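Regulator of nonsense transcripts 2 (Homo sapiens, PDB 4CEK) acts in nonsense-mediated mRNA decay, the pathway that degrades transcripts with premature stop codons, represented here by the second of its three MIF4G domains. Local coordinates at residues N214-K225 with M252-F263; L277-K285 with V298-N306. One frame throughout, in Å; residues are numbered along the deposited sequence.

Interaction 1: residues N214-K225 with M252-F263; sequences NKTVRFIGELTK and MACTLLETCGRF
Val-217 and Thr-259 bury more surface than any other residue between 214-225 and 252-263, two helices that run almost parallel (6°) with their axes 8.1 Å apart. The branched Val-217 spreads over the neighbouring backbone: CG1, anti to its own N (chi1 153°), lies against the turn at Leu-256, 3.5 Å from Leu-256 CB, while CG2 meets the methyl end of Met-252. Thr-259 acts as a knob in a hole formed by Arg-218, Gly-221, Glu-222 and Lys-225. Its methyl CG2 presses on Gly-221 CA at 3.6 Å, filling the place a side chain on Gly-221 would need, so the backbones come close. Its hydroxyl turns back to Thr-255 O, which keeps the polar atom satisfied. Thr-255 points its methyl over the centre of the flat Arg-218 guanidinium group. Farther along, the Lys-225 chain bends at chi3 (-60°), and its NZ donates a hydrogen bond to the backbone oxygen Thr-259 O at 3.0 Å; the same NZ forms a salt bridge with Glu-222 OE2 at 2.7 Å, so two acceptors fix the ammonium. The other carboxylate oxygen, Glu-222 OE1, is hydrogen-bonded to Tyr-18 OH. Lys-225 CA sits squarely above the Phe-263 ring, 4.1 Å from the centroid, a CH-pi contact. Around this buried pair, helix 185-203 meets Val-217 and Met-252 through Phe-198, helix 169-179 borders Arg-218 and Glu-222, and helix 231-243 packs on Met-252, Leu-256 and Phe-263.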
# COMPACT_ATOMS: atom_id res chain seq x y z
N ASN A 214 -0.15 -10.74 0.35
CA ASN A 214 0.80 -9.98 1.17
C ASN A 214 1.29 -8.69 0.46
O ASN A 214 1.48 -7.69 1.13
CB ASN A 214 1.98 -10.87 1.62
CG ASN A 214 1.60 -11.87 2.75
OD1 ASN A 214 0.60 -11.70 3.48
ND2 ASN A 214 2.42 -12.92 2.89
N LYS A 215 1.45 -8.71 -0.87
CA LYS A 215 1.71 -7.50 -1.63
C LYS A 215 0.57 -6.49 -1.42
O LYS A 215 0.83 -5.33 -1.12
CB LYS A 215 1.82 -7.79 -3.14
CG LYS A 215 2.19 -6.56 -4.00
CD LYS A 215 1.55 -6.52 -5.40
CE LYS A 215 0.05 -6.25 -5.38
NZ LYS A 215 -0.43 -4.85 -5.66
N THR A 216 -0.68 -6.93 -1.59
CA THR A 216 -1.81 -6.02 -1.43
C THR A 216 -1.79 -5.42 -0.04
O THR A 216 -1.91 -4.21 0.12
CB THR A 216 -3.16 -6.71 -1.65
OG1 THR A 216 -3.29 -7.13 -3.00
CG2 THR A 216 -4.29 -5.78 -1.33
N VAL A 217 -1.63 -6.27 0.98
CA VAL A 217 -1.70 -5.83 2.37
C VAL A 217 -0.51 -4.96 2.72
O VAL A 217 -0.68 -3.98 3.43
CB VAL A 217 -1.84 -7.02 3.35
CG1 VAL A 217 -1.27 -6.68 4.71
CG2 VAL A 217 -3.30 -7.43 3.49
N ARG A 218 0.68 -5.26 2.19
CA ARG A 218 1.84 -4.37 2.41
C ARG A 218 1.65 -2.97 1.81
O ARG A 218 2.01 -1.97 2.44
CB ARG A 218 3.14 -4.97 1.86
CG ARG A 218 3.67 -6.15 2.67
CD ARG A 218 5.07 -6.54 2.22
NE ARG A 218 5.25 -7.99 2.27
CZ ARG A 218 5.82 -8.67 3.27
NH1 ARG A 218 6.27 -8.04 4.36
NH2 ARG A 218 5.93 -10.00 3.19
N PHE A 219 1.07 -2.91 0.61
CA PHE A 219 0.81 -1.63 -0.08
C PHE A 219 -0.16 -0.81 0.75
O PHE A 219 0.13 0.32 1.05
CB PHE A 219 0.28 -1.88 -1.51
CG PHE A 219 0.68 -0.82 -2.53
CD1 PHE A 219 1.14 0.46 -2.15
CD2 PHE A 219 0.61 -1.11 -3.91
CE1 PHE A 219 1.50 1.41 -3.09
CE2 PHE A 219 0.95 -0.14 -4.86
CZ PHE A 219 1.40 1.12 -4.45
N ILE A 220 -1.23 -1.41 1.25
CA ILE A 220 -2.13 -0.70 2.15
C ILE A 220 -1.41 -0.18 3.40
O ILE A 220 -1.67 0.95 3.92
CB ILE A 220 -3.33 -1.59 2.56
CG1 ILE A 220 -4.21 -1.83 1.33
CG2 ILE A 220 -4.09 -0.92 3.69
CD1 ILE A 220 -5.33 -2.87 1.42
N GLY A 221 -0.47 -0.99 3.90
CA GLY A 221 0.30 -0.57 5.07
C GLY A 221 1.14 0.65 4.80
O GLY A 221 1.23 1.55 5.63
N GLU A 222 1.82 0.67 3.67
CA GLU A 222 2.70 1.83 3.34
C GLU A 222 1.87 3.12 3.16
O GLU A 222 2.18 4.18 3.71
CB GLU A 222 3.49 1.51 2.07
CG GLU A 222 4.66 0.54 2.28
CD GLU A 222 5.59 1.03 3.40
OE1 GLU A 222 5.81 2.26 3.50
OE2 GLU A 222 6.06 0.22 4.22
N LEU A 223 0.75 2.97 2.47
CA LEU A 223 -0.20 4.05 2.28
C LEU A 223 -0.80 4.53 3.59
O LEU A 223 -1.15 5.69 3.70
CB LEU A 223 -1.30 3.59 1.29
CG LEU A 223 -0.78 3.59 -0.16
CD1 LEU A 223 -1.66 2.82 -1.09
CD2 LEU A 223 -0.60 5.04 -0.66
N THR A 224 -0.89 3.66 4.59
CA THR A 224 -1.46 4.04 5.87
C THR A 224 -0.47 4.93 6.58
O THR A 224 -0.85 5.97 7.21
CB THR A 224 -1.75 2.80 6.75
OG1 THR A 224 -2.69 1.95 6.07
CG2 THR A 224 -2.33 3.17 8.12
N LYS A 225 0.81 4.53 6.52
CA LYS A 225 1.88 5.33 7.15
C LYS A 225 1.95 6.72 6.52
O LYS A 225 2.33 7.65 7.18
CB LYS A 225 3.26 4.61 7.13
CG LYS A 225 3.38 3.47 8.18
CD LYS A 225 4.70 2.66 8.13
CE LYS A 225 4.93 1.97 6.80
NZ LYS A 225 6.04 0.95 6.81
N MET A 252 -2.18 -12.50 6.44
CA MET A 252 -2.48 -11.14 5.94
C MET A 252 -2.47 -10.16 7.10
O MET A 252 -1.87 -9.10 7.01
CB MET A 252 -3.84 -11.09 5.22
CG MET A 252 -3.91 -11.95 3.94
SD MET A 252 -5.59 -11.98 3.24
CE MET A 252 -5.79 -10.23 2.93
N ALA A 253 -3.11 -10.54 8.19
CA ALA A 253 -3.13 -9.73 9.42
C ALA A 253 -1.74 -9.39 9.96
O ALA A 253 -1.51 -8.25 10.40
CB ALA A 253 -3.89 -10.45 10.52
N CYS A 254 -0.87 -10.40 9.98
CA CYS A 254 0.46 -10.30 10.58
C CYS A 254 1.35 -9.50 9.68
O CYS A 254 2.14 -8.66 10.16
CB CYS A 254 1.08 -11.71 10.90
SG CYS A 254 0.20 -12.61 12.25
N THR A 255 1.24 -9.73 8.37
CA THR A 255 1.87 -8.82 7.37
C THR A 255 1.40 -7.36 7.54
O THR A 255 2.23 -6.44 7.60
CB THR A 255 1.58 -9.25 5.96
OG1 THR A 255 1.86 -10.65 5.83
CG2 THR A 255 2.46 -8.44 4.98
N LEU A 256 0.09 -7.16 7.68
CA LEU A 256 -0.41 -5.80 7.85
C LEU A 256 0.23 -5.18 9.06
O LEU A 256 0.72 -4.04 8.98
CB LEU A 256 -1.95 -5.77 7.99
CG LEU A 256 -2.66 -4.40 8.11
CD1 LEU A 256 -2.28 -3.54 6.90
CD2 LEU A 256 -4.16 -4.60 8.15
N LEU A 257 0.24 -5.90 10.18
CA LEU A 257 0.78 -5.32 11.44
C LEU A 257 2.31 -5.09 11.43
O LEU A 257 2.81 -4.14 12.00
CB LEU A 257 0.37 -6.16 12.66
CG LEU A 257 -1.13 -6.22 12.98
CD1 LEU A 257 -1.50 -7.43 13.88
CD2 LEU A 257 -1.48 -4.90 13.62
N GLU A 258 3.06 -5.94 10.73
CA GLU A 258 4.48 -5.70 10.52
C GLU A 258 4.73 -4.41 9.71
O GLU A 258 5.73 -3.72 9.92
CB GLU A 258 5.12 -6.84 9.75
CG GLU A 258 5.40 -8.14 10.50
CD GLU A 258 6.03 -9.17 9.55
OE1 GLU A 258 6.89 -8.75 8.73
OE2 GLU A 258 5.63 -10.37 9.57
N THR A 259 3.84 -4.11 8.77
CA THR A 259 4.01 -2.99 7.88
C THR A 259 3.62 -1.70 8.62
O THR A 259 4.33 -0.75 8.53
CB THR A 259 3.21 -3.18 6.56
OG1 THR A 259 3.51 -4.47 5.98
CG2 THR A 259 3.55 -2.08 5.53
N CYS A 260 2.49 -1.66 9.33
CA CYS A 260 2.01 -0.38 9.93
C CYS A 260 1.45 -0.47 11.33
O CYS A 260 0.95 0.53 11.83
CB CYS A 260 0.93 0.28 9.07
SG CYS A 260 -0.67 -0.59 8.96
N GLY A 261 1.58 -1.61 12.00
CA GLY A 261 1.08 -1.79 13.37
C GLY A 261 1.68 -0.82 14.37
O GLY A 261 0.98 -0.34 15.26
N ARG A 262 2.96 -0.50 14.26
CA ARG A 262 3.54 0.42 15.23
C ARG A 262 3.02 1.81 15.02
O ARG A 262 2.75 2.50 16.00
CB ARG A 262 5.07 0.43 15.19
CG ARG A 262 5.68 -0.74 15.94
CD ARG A 262 7.08 -1.02 15.43
NE ARG A 262 7.77 -2.01 16.23
CZ ARG A 262 9.03 -2.39 16.05
NH1 ARG A 262 9.77 -1.86 15.07
NH2 ARG A 262 9.56 -3.31 16.85
N PHE A 263 2.88 2.22 13.77
CA PHE A 263 2.27 3.51 13.44
C PHE A 263 0.90 3.61 14.09
O PHE A 263 0.57 4.60 14.75
CB PHE A 263 2.20 3.71 11.92
CG PHE A 263 1.51 4.98 11.48
CD1 PHE A 263 2.20 6.17 11.42
CD2 PHE A 263 0.17 4.97 11.08
CE1 PHE A 263 1.56 7.35 11.00
CE2 PHE A 263 -0.49 6.14 10.67
CZ PHE A 263 0.21 7.33 10.63

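Interaction 2: residues L277-K285 with V298-N306; sequences LLEQMMRKK and VENAYYYCN
Met-282 lies across the face of the Tyr-302 ring, with CG 3.6 Å from the centroid and SD also over the face at 4.2 Å, giving a CH-pi and a Met-aromatic contact together. The flexible thioether folds over the ring and brings CE to Tyr-303, so the side chain fills a hole among Val-298, Glu-299, Tyr-302 and Tyr-303. The ring itself reaches across because Tyr-302 CG stands anti to the backbone N (chi1 178°). Leu-278 O lies at the ring edge, and Leu-278 CB packs on Tyr-302 CD2 (3.9 Å). Tyr-302 OH donates to Glu-279 OE2; the modelled 2.4 Å is very short and its exact length doubtful. Glu-279 starts away from the partner helix and is turned back by a bend at chi2, its carboxylate 80° from the ring plane. At the other end, Lys-285 NZ makes a salt bridge with Glu-299 OE2 (2.7 Å) through the anti lone pair of that oxygen. On the inner side, Met-281 CE packs on Val-298 CG1, and Leu-278 CD1 on Cys-305 CB, apolar groups suited to the side turned toward helix 247-266. Successive helices crossing at -153° form an antiparallel helical hairpin, consistent with the all-helical MIF4G fold, near the C-terminal end of the chain.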
# COMPACT_ATOMS: atom_id res chain seq x y z
N LEU A 277 -7.50 -4.66 19.63
CA LEU A 277 -7.48 -5.68 18.58
C LEU A 277 -6.27 -6.61 18.73
O LEU A 277 -6.36 -7.80 18.40
CB LEU A 277 -7.52 -5.04 17.17
CG LEU A 277 -8.84 -4.34 16.72
CD1 LEU A 277 -8.73 -3.61 15.37
CD2 LEU A 277 -10.03 -5.29 16.70
N LEU A 278 -5.14 -6.06 19.18
CA LEU A 278 -3.93 -6.86 19.44
C LEU A 278 -4.19 -7.90 20.52
O LEU A 278 -3.81 -9.06 20.37
CB LEU A 278 -2.75 -5.98 19.86
CG LEU A 278 -2.14 -5.13 18.77
CD1 LEU A 278 -1.09 -4.16 19.36
CD2 LEU A 278 -1.57 -6.01 17.68
N GLU A 279 -4.88 -7.46 21.58
CA GLU A 279 -5.27 -8.35 22.68
C GLU A 279 -6.32 -9.35 22.25
O GLU A 279 -6.29 -10.48 22.72
CB GLU A 279 -5.78 -7.59 23.92
CG GLU A 279 -4.78 -6.64 24.56
CD GLU A 279 -3.53 -7.32 25.16
OE1 GLU A 279 -3.64 -8.41 25.77
OE2 GLU A 279 -2.42 -6.73 25.03
N GLN A 280 -7.22 -9.00 21.34
CA GLN A 280 -8.15 -10.03 20.82
C GLN A 280 -7.46 -11.10 20.00
O GLN A 280 -7.92 -12.25 19.96
CB GLN A 280 -9.24 -9.43 19.95
CG GLN A 280 -10.25 -8.57 20.68
CD GLN A 280 -11.23 -7.92 19.71
OE1 GLN A 280 -11.43 -8.41 18.58
NE2 GLN A 280 -11.84 -6.81 20.13
N MET A 281 -6.39 -10.74 19.28
CA MET A 281 -5.62 -11.75 18.52
C MET A 281 -4.90 -12.70 19.46
O MET A 281 -4.91 -13.88 19.21
CB MET A 281 -4.57 -11.13 17.66
CG MET A 281 -5.10 -10.30 16.53
SD MET A 281 -3.75 -9.49 15.61
CE MET A 281 -2.74 -10.86 15.04
N MET A 282 -4.29 -12.17 20.52
CA MET A 282 -3.61 -12.98 21.53
C MET A 282 -4.60 -13.87 22.27
O MET A 282 -4.38 -15.08 22.38
CB MET A 282 -2.84 -12.10 22.49
CG MET A 282 -1.57 -11.56 21.86
SD MET A 282 -0.26 -12.76 21.47
CE MET A 282 0.68 -12.57 22.99
N ARG A 283 -5.71 -13.30 22.72
CA ARG A 283 -6.78 -14.12 23.30
C ARG A 283 -7.22 -15.25 22.37
O ARG A 283 -7.46 -16.36 22.83
CB ARG A 283 -7.97 -13.26 23.74
CG ARG A 283 -7.69 -12.41 24.98
CD ARG A 283 -8.91 -11.61 25.42
NE ARG A 283 -8.90 -11.30 26.86
CZ ARG A 283 -8.27 -10.26 27.42
NH1 ARG A 283 -7.55 -9.40 26.69
NH2 ARG A 283 -8.35 -10.07 28.74
N LYS A 284 -7.28 -14.99 21.06
CA LYS A 284 -7.75 -15.98 20.07
C LYS A 284 -6.77 -17.09 19.75
O LYS A 284 -7.20 -18.14 19.37
CB LYS A 284 -8.06 -15.29 18.73
CG LYS A 284 -9.42 -14.63 18.60
CD LYS A 284 -9.68 -14.22 17.15
CE LYS A 284 -10.84 -13.25 17.02
NZ LYS A 284 -12.15 -13.90 17.32
N LYS A 285 -5.45 -16.85 19.81
CA LYS A 285 -4.48 -17.95 19.53
C LYS A 285 -4.65 -19.13 20.51
O LYS A 285 -4.74 -20.27 20.07
CB LYS A 285 -3.01 -17.46 19.49
CG LYS A 285 -2.55 -16.67 20.70
CD LYS A 285 -1.22 -17.10 21.26
CE LYS A 285 -1.01 -16.46 22.62
NZ LYS A 285 0.24 -16.95 23.27
N VAL A 298 1.15 -15.03 15.21
CA VAL A 298 0.40 -14.02 15.94
C VAL A 298 1.24 -13.40 17.09
O VAL A 298 1.29 -12.17 17.25
CB VAL A 298 -0.91 -14.64 16.52
CG1 VAL A 298 -1.63 -13.64 17.44
CG2 VAL A 298 -1.85 -15.14 15.39
N GLU A 299 1.91 -14.25 17.89
CA GLU A 299 2.81 -13.76 18.95
C GLU A 299 3.86 -12.79 18.44
O GLU A 299 4.04 -11.71 18.99
CB GLU A 299 3.50 -14.95 19.65
CG GLU A 299 2.51 -15.72 20.50
CD GLU A 299 2.98 -17.09 20.92
OE1 GLU A 299 4.04 -17.54 20.51
OE2 GLU A 299 2.26 -17.72 21.71
N ASN A 300 4.53 -13.17 17.36
CA ASN A 300 5.57 -12.32 16.81
C ASN A 300 5.06 -10.95 16.32
O ASN A 300 5.67 -9.92 16.65
CB ASN A 300 6.32 -13.08 15.73
CG ASN A 300 7.21 -14.16 16.32
OD1 ASN A 300 7.42 -14.20 17.56
ND2 ASN A 300 7.71 -15.05 15.46
N ALA A 301 3.89 -10.92 15.66
CA ALA A 301 3.28 -9.65 15.25
C ALA A 301 2.90 -8.84 16.46
O ALA A 301 3.10 -7.62 16.47
CB ALA A 301 2.07 -9.87 14.35
N TYR A 302 2.33 -9.49 17.47
CA TYR A 302 1.99 -8.80 18.71
C TYR A 302 3.18 -8.07 19.38
O TYR A 302 3.11 -6.84 19.69
CB TYR A 302 1.32 -9.77 19.67
CG TYR A 302 0.94 -9.20 21.04
CD1 TYR A 302 1.84 -9.21 22.12
CD2 TYR A 302 -0.31 -8.67 21.27
CE1 TYR A 302 1.49 -8.71 23.36
CE2 TYR A 302 -0.67 -8.18 22.50
CZ TYR A 302 0.22 -8.21 23.55
OH TYR A 302 -0.20 -7.67 24.73
N TYR A 303 4.26 -8.82 19.60
CA TYR A 303 5.46 -8.31 20.32
C TYR A 303 6.24 -7.31 19.46
O TYR A 303 6.94 -6.43 19.97
CB TYR A 303 6.36 -9.47 20.76
CG TYR A 303 5.73 -10.34 21.85
CD1 TYR A 303 5.36 -9.79 23.08
CD2 TYR A 303 5.49 -11.65 21.65
CE1 TYR A 303 4.78 -10.55 24.06
CE2 TYR A 303 4.91 -12.43 22.62
CZ TYR A 303 4.56 -11.89 23.84
OH TYR A 303 3.97 -12.70 24.84
N TYR A 304 6.09 -7.44 18.15
CA TYR A 304 6.59 -6.44 17.22
C TYR A 304 5.88 -5.08 17.43
O TYR A 304 6.57 -4.07 17.47
CB TYR A 304 6.46 -6.92 15.77
CG TYR A 304 7.05 -5.95 14.78
CD1 TYR A 304 6.30 -4.88 14.30
CD2 TYR A 304 8.36 -6.07 14.35
CE1 TYR A 304 6.83 -3.96 13.41
CE2 TYR A 304 8.91 -5.17 13.45
CZ TYR A 304 8.13 -4.11 12.99
OH TYR A 304 8.65 -3.20 12.11
N CYS A 305 4.54 -5.04 17.58
CA CYS A 305 3.82 -3.76 17.85
C CYS A 305 3.88 -3.26 19.27
O CYS A 305 3.86 -2.06 19.51
CB CYS A 305 2.32 -3.86 17.54
SG CYS A 305 2.01 -4.45 15.89
N ASN A 306 3.83 -4.20 20.21
CA ASN A 306 3.61 -3.87 21.62
C ASN A 306 4.65 -4.66 22.43
O ASN A 306 4.29 -5.61 23.14
CB ASN A 306 2.17 -4.25 22.03
CG ASN A 306 1.81 -3.75 23.43
OD1 ASN A 306 2.52 -2.94 24.00
ND2 ASN A 306 0.69 -4.21 23.96

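Overall arrangement
Helix 247-266 joins the two contacts: it is one partner in interaction 1, and its other side receives the hairpin of interaction 2. Leu-257 CD1 packs on Met-281 SD, Gly-261 lies against Cys-305, and Arg-262 NE probably hydrogen-bonds Tyr-304 O, its guanidinium also in cation-pi contact with the Tyr-304 ring. Interaction 1 is mostly buried near the middle of the chain, and its near-parallel helices pack closely through glycine and small beta-branched residues. Interaction 2, its centre about 22 Å from the centre of the chain, is partly exposed; its antiparallel axes stand wider apart, bridged by methionine and tyrosine, with one salt bridge between its helices, whereas that of interaction 1 lies within one helix.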